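Local coordinates for protein HTH-type transcriptional regulator TreR (PDB 2OGG) that represses transcription of the trehalose (trePA) operon in Bacillus subtilis and can bind trehalose-6-phosphate, at residues Lys61-Leu66 and Tyr76-Gly81. Numbering follows the deposited sequence.
Sequences KHVPHL and YEYIEG. With SO4 (sulfate ion), chain C.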
loop_
_atom_site.group_PDB
_atom_site.type_symbol
_atom_site.label_atom_id
_atom_site.label_comp_id
_atom_site.label_asym_id
_atom_site.label_seq_id
_atom_site.Cartn_x
_atom_site.Cartn_y
_atom_site.Cartn_z
ATOM N N LYS A 61 8.710 26.679 -6.853
ATOM C CA LYS A 61 7.754 27.392 -6.008
ATOM C C LYS A 61 7.525 26.675 -4.690
ATOM O O LYS A 61 7.410 27.297 -3.663
ATOM C CB LYS A 61 6.447 27.604 -6.757
ATOM C CG LYS A 61 5.197 27.486 -5.913
ATOM C CD LYS A 61 3.989 27.472 -6.854
ATOM C CE LYS A 61 4.333 26.724 -8.165
ATOM N NZ LYS A 61 3.485 27.144 -9.315
ATOM N N HIS A 62 7.702 25.365 -4.708
ATOM C CA HIS A 62 7.569 24.562 -3.507
ATOM C C HIS A 62 8.886 24.229 -2.783
ATOM O O HIS A 62 8.885 24.086 -1.544
ATOM C CB HIS A 62 6.706 23.319 -3.780
ATOM C CG HIS A 62 5.243 23.631 -3.906
ATOM N ND1 HIS A 62 4.573 23.578 -5.118
ATOM C CD2 HIS A 62 4.357 24.131 -2.997
ATOM C CE1 HIS A 62 3.337 24.021 -4.942
ATOM N NE2 HIS A 62 3.189 24.384 -3.675
ATOM N N VAL A 63 9.996 24.281 -3.534
ATOM C CA VAL A 63 11.363 24.001 -3.040
ATOM C C VAL A 63 12.349 25.087 -3.520
ATOM O O VAL A 63 12.997 24.950 -4.559
ATOM C CB VAL A 63 11.833 22.599 -3.487
ATOM C CG1 VAL A 63 13.227 22.299 -3.001
ATOM C CG2 VAL A 63 10.854 21.559 -2.961
ATOM N N PRO A 64 12.280 26.259 -2.890
ATOM C CA PRO A 64 12.947 27.420 -3.451
ATOM C C PRO A 64 14.466 27.345 -3.448
ATOM O O PRO A 64 15.122 28.172 -4.078
ATOM C CB PRO A 64 12.471 28.574 -2.546
ATOM C CG PRO A 64 11.759 27.927 -1.390
ATOM C CD PRO A 64 11.258 26.629 -1.900
ATOM N N HIS A 65 15.023 26.443 -2.667
ATOM C CA HIS A 65 16.444 26.484 -2.409
ATOM C C HIS A 65 16.996 25.109 -2.672
ATOM O O HIS A 65 16.353 24.093 -2.361
ATOM C CB HIS A 65 16.709 26.830 -0.947
ATOM C CG HIS A 65 16.286 28.215 -0.556
ATOM N ND1 HIS A 65 15.777 28.514 0.690
ATOM C CD2 HIS A 65 16.243 29.371 -1.263
ATOM C CE1 HIS A 65 15.461 29.795 0.743
ATOM N NE2 HIS A 65 15.784 30.350 -0.413
ATOM N N LEU A 66 18.109 25.056 -3.386
ATOM C CA LEU A 66 18.712 23.780 -3.675
ATOM C C LEU A 66 20.188 23.987 -3.982
ATOM O O LEU A 66 20.597 25.076 -4.398
ATOM C CB LEU A 66 17.980 23.138 -4.837
ATOM C CG LEU A 66 18.297 21.669 -5.151
ATOM C CD1 LEU A 66 17.717 20.758 -4.074
ATOM C CD2 LEU A 66 17.732 21.300 -6.543
ATOM N N TYR A 76 15.526 12.997 -2.053
ATOM C CA TYR A 76 14.342 12.534 -1.355
ATOM C C TYR A 76 14.341 13.046 0.093
ATOM O O TYR A 76 13.411 13.735 0.513
ATOM C CB TYR A 76 14.262 11.006 -1.390
ATOM C CG TYR A 76 13.264 10.442 -0.425
ATOM C CD1 TYR A 76 11.944 10.252 -0.806
ATOM C CD2 TYR A 76 13.661 9.967 0.826
ATOM C CE1 TYR A 76 11.026 9.696 0.053
ATOM C CE2 TYR A 76 12.755 9.347 1.677
ATOM C CZ TYR A 76 11.421 9.292 1.305
ATOM O OH TYR A 76 10.501 8.697 2.110
ATOM N N GLU A 77 15.427 12.802 0.814
ATOM C CA GLU A 77 15.518 13.244 2.201
ATOM C C GLU A 77 15.377 14.751 2.312
ATOM O O GLU A 77 14.600 15.251 3.131
ATOM C CB GLU A 77 16.811 12.741 2.855
ATOM C CG GLU A 77 16.777 11.252 3.139
ATOM C CD GLU A 77 18.083 10.732 3.682
ATOM O OE1 GLU A 77 19.079 11.465 3.549
ATOM O OE2 GLU A 77 18.103 9.627 4.293
ATOM N N TYR A 78 15.934 15.474 1.351
ATOM C CA TYR A 78 15.843 16.916 1.403
ATOM C C TYR A 78 14.427 17.393 1.255
ATOM O O TYR A 78 14.031 18.400 1.851
ATOM C CB TYR A 78 16.690 17.559 0.337
ATOM C CG TYR A 78 16.565 19.044 0.356
ATOM C CD1 TYR A 78 17.147 19.803 1.372
ATOM C CD2 TYR A 78 15.933 19.713 -0.687
ATOM C CE1 TYR A 78 17.095 21.208 1.342
ATOM C CE2 TYR A 78 15.819 21.096 -0.697
ATOM C CZ TYR A 78 16.376 21.836 0.325
ATOM O OH TYR A 78 16.256 23.202 0.277
ATOM N N ILE A 79 13.776 16.856 0.236
ATOM C CA ILE A 79 12.381 17.172 -0.045
ATOM C C ILE A 79 11.418 16.793 1.061
ATOM O O ILE A 79 10.650 17.620 1.513
ATOM C CB ILE A 79 11.960 16.567 -1.377
ATOM C CG1 ILE A 79 12.701 17.315 -2.482
ATOM C CG2 ILE A 79 10.478 16.673 -1.555
ATOM C CD1 ILE A 79 12.194 17.058 -3.846
ATOM N N GLU A 80 11.547 15.585 1.591
ATOM C CA GLU A 80 10.760 15.192 2.746
ATOM C C GLU A 80 11.018 16.122 3.930
ATOM O O GLU A 80 10.101 16.467 4.684
ATOM C CB GLU A 80 11.091 13.765 3.136
ATOM C CG GLU A 80 10.598 12.723 2.149
ATOM C CD GLU A 80 9.083 12.653 2.112
ATOM O OE1 GLU A 80 8.472 12.410 3.180
ATOM O OE2 GLU A 80 8.508 12.858 1.016
ATOM N N GLY A 81 12.249 16.601 4.045
ATOM C CA GLY A 81 12.598 17.445 5.178
ATOM C C GLY A 81 11.875 18.775 5.126
ATOM O O GLY A 81 11.487 19.312 6.172
HETATM S S SO4 C . 17.618 10.520 -3.962
HETATM O O1 SO4 C . 16.351 10.695 -4.656
HETATM O O2 SO4 C . 17.432 10.509 -2.524
HETATM O O3 SO4 C . 18.237 9.241 -4.262
HETATM O O4 SO4 C . 18.447 11.640 -4.363
#
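Tyr-78 reaches from helix 75-83 to the loop that follows strand 49-59, and its hydroxyl gives a hydrogen bond to the backbone carbonyl of His-65 (Tyr-78 OH to His-65 O, 2.8 Å). Both pieces belong to the UTRA effector-binding domain of this GntR-type repressor, where the helix and loop pack beside the antiparallel sheet. The hydroxyl comes from above the carbonyl plane, 57° out of it, and not along a lone pair. Two aliphatic side chains have the same nearest ring atom, CE2. Val-63 brings CG1 to the ring edge, near its plane, 3.7 Å from Tyr-78 CE2. Leu-66 approaches at a slant, with CD1 3.9 Å from Tyr-78 CE2. Tyrosine suits this place because its ring is long enough to span the gap and offers carbon to the two aliphatic residues while its terminal oxygen serves a loop carbonyl. With CG anti to the backbone N (chi1 178°), the ring of Tyr-78 extends from the helix toward the loop.

Branched Val-63 fills a buried position compactly: besides the tyrosine it touches Phe-58 and Phe-130 of the sheet, and its carbonyl accepts a hydrogen bond from Trp-38 NE1. Leu-66 also packs on Phe-58, while Ile-79, next to the tyrosine, turns its hydrocarbon to Phe-130 and Ile-87. Through Tyr-76, Glu-77 and Glu-80 the helix also meets a second subunit, and Glu-77 OE2 accepts a hydrogen bond from the backbone N of Leu-85 of that subunit.

At the start of the helix a sulfate ion, probably from the crystallisation liquor, is hydrogen-bonded by Ser-74, Ile-75, Arg-42 and Arg-44. The helix dipole probably favours this anion, whose O2 accepts a further hydrogen bond from Tyr-76 N (3.2 Å, N-H...O angle 159°).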